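Local structure of ribokinase (Staphylococcus aureus, 3RY7) at residues A55-I60 with A79-S84; P146-A151 with N174-L179. The protein catalyses the ATP- and magnesium-dependent phosphorylation of D-ribose at O-5, feeding nucleotide synthesis and the pentose phosphate pathway. One frame throughout, in Å; residues are numbered along the deposited sequence.

Contact 1: A55-I60 with A79-S84; sequences ADTTFI and AHIDTS
T58 and D82 form a single parallel beta bridge, their CA atoms 4.6 Å apart, in which D82 N donates to T57 O (2.9 Å, 171° at the hydrogen) and D82 O accepts a long, weak bond of 3.5 Å from F59 N. I81 CA also turns its hydrogen toward T57 O. Waters extend the bridge at both ends: one joins T57 N to H80 O, another donates to F59 O and D82 O. The side chains of T58 and D82 lie side by side, pointing the same way, and T58 OG1 sits 3.7 Å from D82 CB. A third water connects T58 OG1 with D82 OD1. The other carboxylate oxygen, OD2, faces S84: its syn lone pair takes S84 OG at 2.6 Å, while S84 N arrives from above the carboxylate plane, making an Asx turn. I81 CG2, anti to the backbone N, reaches F59 CB at 3.7 Å. The phenyl ring itself leads away and meets F76 with its plane nearly perpendicular. A Schellman motif at H80 ends helix 70-78 and releases the chain into this bridge, within the beta-alpha-beta crossover from strand 56-64 to strand 87-89. Strand 4-8 bonds to T58 through V5 and I7, while A51 of helix 42-52 receives both T57 and I81.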
loop_
_atom_site.group_PDB
_atom_site.type_symbol
_atom_site.label_atom_id
_atom_site.label_comp_id
_atom_site.label_asym_id
_atom_site.label_seq_id
_atom_site.Cartn_x
_atom_site.Cartn_y
_atom_site.Cartn_z
ATOM N N ALA A 55 5.764 19.308 11.936
ATOM C CA ALA A 55 5.571 20.024 13.191
ATOM C C ALA A 55 6.617 19.513 14.183
ATOM O O ALA A 55 7.034 18.355 14.113
ATOM C CB ALA A 55 4.156 19.808 13.718
ATOM N N ASP A 56 7.070 20.393 15.070
ATOM C CA ASP A 56 7.958 20.033 16.165
ATOM C C ASP A 56 7.154 19.187 17.148
ATOM O O ASP A 56 6.398 19.739 17.963
ATOM C CB ASP A 56 8.397 21.307 16.884
ATOM C CG ASP A 56 9.888 21.546 16.816
ATOM O OD1 ASP A 56 10.542 21.439 17.878
ATOM O OD2 ASP A 56 10.393 21.867 15.713
ATOM N N THR A 57 7.302 17.866 17.082
ATOM C CA THR A 57 6.408 16.982 17.833
ATOM C C THR A 57 7.003 16.276 19.055
ATOM O O THR A 57 8.109 15.737 19.011
ATOM C CB THR A 57 5.804 15.908 16.929
ATOM O OG1 THR A 57 5.375 16.504 15.704
ATOM C CG2 THR A 57 4.624 15.204 17.638
ATOM N N THR A 58 6.227 16.280 20.136
ATOM C CA THR A 58 6.533 15.541 21.349
ATOM C C THR A 58 5.293 14.723 21.680
ATOM O O THR A 58 4.168 15.218 21.563
ATOM C CB THR A 58 6.843 16.501 22.504
ATOM O OG1 THR A 58 7.949 17.331 22.136
ATOM C CG2 THR A 58 7.181 15.744 23.775
ATOM N N PHE A 59 5.486 13.461 22.055
ATOM C CA PHE A 59 4.368 12.548 22.301
ATOM C C PHE A 59 4.434 12.025 23.724
ATOM O O PHE A 59 5.414 11.400 24.117
ATOM C CB PHE A 59 4.399 11.383 21.304
ATOM C CG PHE A 59 3.215 10.455 21.386
ATOM C CD1 PHE A 59 1.982 10.902 21.831
ATOM C CD2 PHE A 59 3.331 9.129 20.994
ATOM C CE1 PHE A 59 0.887 10.043 21.887
ATOM C CE2 PHE A 59 2.246 8.274 21.049
ATOM C CZ PHE A 59 1.024 8.723 21.494
ATOM N N ILE A 60 3.396 12.319 24.498
ATOM C CA ILE A 60 3.267 11.828 25.853
ATOM C C ILE A 60 2.327 10.646 25.792
ATOM O O ILE A 60 1.143 10.789 25.495
ATOM C CB ILE A 60 2.682 12.886 26.800
ATOM C CG1 ILE A 60 3.543 14.152 26.829
ATOM C CG2 ILE A 60 2.572 12.336 28.188
ATOM C CD1 ILE A 60 2.883 15.306 27.606
ATOM N N ALA A 79 10.540 9.316 12.787
ATOM C CA ALA A 79 9.748 10.501 12.469
ATOM C C ALA A 79 10.241 11.740 13.217
ATOM O O ALA A 79 9.714 12.830 13.044
ATOM C CB ALA A 79 8.277 10.246 12.744
ATOM N N HIS A 80 11.262 11.560 14.039
ATOM C CA HIS A 80 11.825 12.650 14.837
ATOM C C HIS A 80 10.871 13.187 15.906
ATOM O O HIS A 80 10.918 14.367 16.289
ATOM C CB HIS A 80 12.383 13.764 13.943
ATOM C CG HIS A 80 13.577 13.341 13.145
ATOM N ND1 HIS A 80 13.509 13.032 11.802
ATOM C CD2 HIS A 80 14.865 13.131 13.512
ATOM C CE1 HIS A 80 14.704 12.669 11.373
ATOM N NE2 HIS A 80 15.546 12.720 12.391
ATOM N N ILE A 81 10.015 12.305 16.403
ATOM C CA ILE A 81 9.172 12.641 17.531
ATOM C C ILE A 81 10.005 12.560 18.797
ATOM O O ILE A 81 10.702 11.572 19.019
ATOM C CB ILE A 81 8.012 11.675 17.638
ATOM C CG1 ILE A 81 7.093 11.827 16.419
ATOM C CG2 ILE A 81 7.260 11.911 18.943
ATOM C CD1 ILE A 81 6.171 10.632 16.167
ATOM N N ASP A 82 9.956 13.603 19.618
ATOM C CA ASP A 82 10.709 13.594 20.870
ATOM C C ASP A 82 10.035 12.601 21.813
ATOM O O ASP A 82 8.863 12.747 22.148
ATOM C CB ASP A 82 10.793 15.002 21.476
ATOM C CG ASP A 82 11.498 15.031 22.838
ATOM O OD1 ASP A 82 11.610 16.122 23.436
ATOM O OD2 ASP A 82 11.942 13.976 23.321
ATOM N N THR A 83 10.778 11.575 22.211
ATOM C CA THR A 83 10.220 10.488 23.007
ATOM C C THR A 83 10.613 10.551 24.482
ATOM O O THR A 83 10.344 9.613 25.238
ATOM C CB THR A 83 10.623 9.130 22.426
ATOM O OG1 THR A 83 12.026 9.145 22.128
ATOM C CG2 THR A 83 9.854 8.861 21.125
ATOM N N SER A 84 11.209 11.673 24.888
ATOM C CA SER A 84 11.677 11.899 26.262
ATOM C C SER A 84 10.631 11.677 27.343
ATOM O O SER A 84 10.969 11.414 28.501
ATOM C CB SER A 84 12.180 13.332 26.422
ATOM O OG SER A 84 13.248 13.588 25.549
HETATM O O HOH W 1 9.036 16.390 15.349
HETATM O O HOH W 2 9.756 18.321 23.939
HETATM O O HOH W 3 8.000 12.175 24.625
#

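Contact 2: P146-A151 with N174-L179; sequences PAIISA and NELLSL
The carboxylate of E175 is the flat side-chain group that meets I149: I149 CD1 lies over one of its faces, 3.9 Å from E175 CD, while I149 CG2 comes up beside OE1 at 3.5 Å. An extended glutamate chain, crossing the isoleucine at about a right angle, carries the acid group out to this position. On the same isoleucine, CG1 packs against L176 CB at 3.7 Å, and CG2 also touches L179 CD1 at 3.8 Å. I149 is thus covered by three residues of 174-179 and contributes the largest share of the buried surface. L179 CD1 additionally approaches the backbone, 3.5 Å from I149 O. One residue earlier, I148 CG2 reaches L176 CD1 at 3.9 Å. F152, a turn further along helix 145-157, continues the apolar surface against L176 and L179. Helix 145-157 and the short helix 174-177 therefore meet through aliphatic branches, joined by shape and dispersion rather than by polar bonds. E175 is exposed, and its charged end probably remains hydrated while its methylene groups and one carboxylate face shield I149 at the margin.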
loop_
_atom_site.group_PDB
_atom_site.type_symbol
_atom_site.label_atom_id
_atom_site.label_comp_id
_atom_site.label_asym_id
_atom_site.label_seq_id
_atom_site.Cartn_x
_atom_site.Cartn_y
_atom_site.Cartn_z
ATOM N N PRO A 146 -8.975 12.460 33.629
ATOM C CA PRO A 146 -8.197 13.252 34.605
ATOM C C PRO A 146 -6.775 13.562 34.108
ATOM O O PRO A 146 -6.244 14.626 34.412
ATOM C CB PRO A 146 -8.176 12.369 35.869
ATOM C CG PRO A 146 -9.359 11.452 35.719
ATOM C CD PRO A 146 -9.482 11.203 34.209
ATOM N N ALA A 147 -6.174 12.676 33.321
ATOM C CA ALA A 147 -4.888 13.011 32.728
ATOM C C ALA A 147 -5.015 14.159 31.722
ATOM O O ALA A 147 -4.140 15.032 31.647
ATOM C CB ALA A 147 -4.246 11.789 32.052
ATOM N N ILE A 148 -6.079 14.128 30.924
ATOM C CA ILE A 148 -6.280 15.162 29.918
ATOM C C ILE A 148 -6.562 16.521 30.596
ATOM O O ILE A 148 -6.008 17.543 30.203
ATOM C CB ILE A 148 -7.415 14.801 28.935
ATOM C CG1 ILE A 148 -7.103 13.496 28.168
ATOM C CG2 ILE A 148 -7.623 15.952 27.929
ATOM C CD1 ILE A 148 -8.276 12.978 27.393
ATOM N N ILE A 149 -7.406 16.511 31.621
ATOM C CA ILE A 149 -7.704 17.731 32.382
ATOM C C ILE A 149 -6.413 18.370 32.894
ATOM O O ILE A 149 -6.189 19.582 32.764
ATOM C CB ILE A 149 -8.656 17.444 33.550
ATOM C CG1 ILE A 149 -10.065 17.172 33.028
ATOM C CG2 ILE A 149 -8.689 18.620 34.519
ATOM C CD1 ILE A 149 -11.021 16.672 34.109
ATOM N N SER A 150 -5.524 17.542 33.424
ATOM C CA SER A 150 -4.308 18.079 34.013
ATOM C C SER A 150 -3.373 18.694 32.955
ATOM O O SER A 150 -2.730 19.733 33.195
ATOM C CB SER A 150 -3.613 17.006 34.859
ATOM O OG SER A 150 -2.273 16.850 34.448
ATOM N N ALA A 151 -3.314 18.068 31.778
ATOM C CA ALA A 151 -2.492 18.586 30.693
ATOM C C ALA A 151 -3.081 19.897 30.136
ATOM O O ALA A 151 -2.348 20.819 29.781
ATOM C CB ALA A 151 -2.355 17.548 29.589
ATOM N N ASN A 174 -17.582 19.054 33.057
ATOM C CA ASN A 174 -17.376 20.470 32.799
ATOM C C ASN A 174 -15.940 20.865 33.077
ATOM O O ASN A 174 -15.380 21.731 32.397
ATOM C CB ASN A 174 -18.333 21.313 33.648
ATOM C CG ASN A 174 -19.787 21.027 33.333
ATOM O OD1 ASN A 174 -20.110 20.555 32.238
ATOM N ND2 ASN A 174 -20.676 21.308 34.290
ATOM N N GLU A 175 -15.350 20.218 34.082
ATOM C CA GLU A 175 -13.956 20.451 34.425
ATOM C C GLU A 175 -13.043 20.325 33.191
ATOM O O GLU A 175 -12.004 20.986 33.106
ATOM C CB GLU A 175 -13.534 19.489 35.538
ATOM C CG GLU A 175 -12.183 19.786 36.172
ATOM C CD GLU A 175 -11.860 18.813 37.309
ATOM O OE1 GLU A 175 -10.699 18.339 37.395
ATOM O OE2 GLU A 175 -12.780 18.511 38.113
ATOM N N LEU A 176 -13.436 19.484 32.233
ATOM C CA LEU A 176 -12.659 19.320 31.008
ATOM C C LEU A 176 -13.197 20.229 29.911
ATOM O O LEU A 176 -12.438 20.888 29.207
ATOM C CB LEU A 176 -12.656 17.856 30.525
ATOM C CG LEU A 176 -11.965 17.639 29.158
ATOM C CD1 LEU A 176 -10.547 18.189 29.138
ATOM C CD2 LEU A 176 -11.968 16.182 28.726
ATOM N N LEU A 177 -14.517 20.232 29.757
ATOM C CA LEU A 177 -15.148 20.995 28.683
ATOM C C LEU A 177 -14.674 22.429 28.700
ATOM O O LEU A 177 -14.453 23.034 27.652
ATOM C CB LEU A 177 -16.671 20.943 28.801
ATOM C CG LEU A 177 -17.222 19.553 28.486
ATOM C CD1 LEU A 177 -18.709 19.465 28.820
ATOM C CD2 LEU A 177 -16.942 19.210 27.029
ATOM N N SER A 178 -14.489 22.959 29.902
ATOM C CA SER A 178 -14.169 24.372 30.067
ATOM C C SER A 178 -12.699 24.666 29.812
ATOM O O SER A 178 -12.272 25.815 29.914
ATOM C CB SER A 178 -14.528 24.819 31.485
ATOM O OG SER A 178 -13.564 24.337 32.405
ATOM N N LEU A 179 -11.922 23.629 29.498
ATOM C CA LEU A 179 -10.498 23.794 29.242
ATOM C C LEU A 179 -10.160 23.674 27.757
ATOM O O LEU A 179 -9.006 23.855 27.361
ATOM C CB LEU A 179 -9.697 22.746 30.031
ATOM C CG LEU A 179 -9.860 22.744 31.556
ATOM C CD1 LEU A 179 -8.973 21.656 32.226
ATOM C CD2 LEU A 179 -9.534 24.128 32.100
#

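Both contacts belong to the layered alpha/beta fold of the pfkB kinases, at different places along its nine-stranded sheet. Contact 1 involves strand 56-64, next to the outermost strand 87-89; contact 2 packs helices that follow the more central strands 136-140 and 161-165. Their centres are 22 Å apart and their nearest atoms about 6 Å, without touching. They approach the probable ribose site through different residues. The F59 side chain of contact 1 comes within about 4 Å of G43 and lies about 9 Å from the E142 side chain. In contact 2, the I148 side chain is about 8 Å from that of E142, placing this probable substrate-binding residue within about 8 to 9 Å of a side chain from each contact.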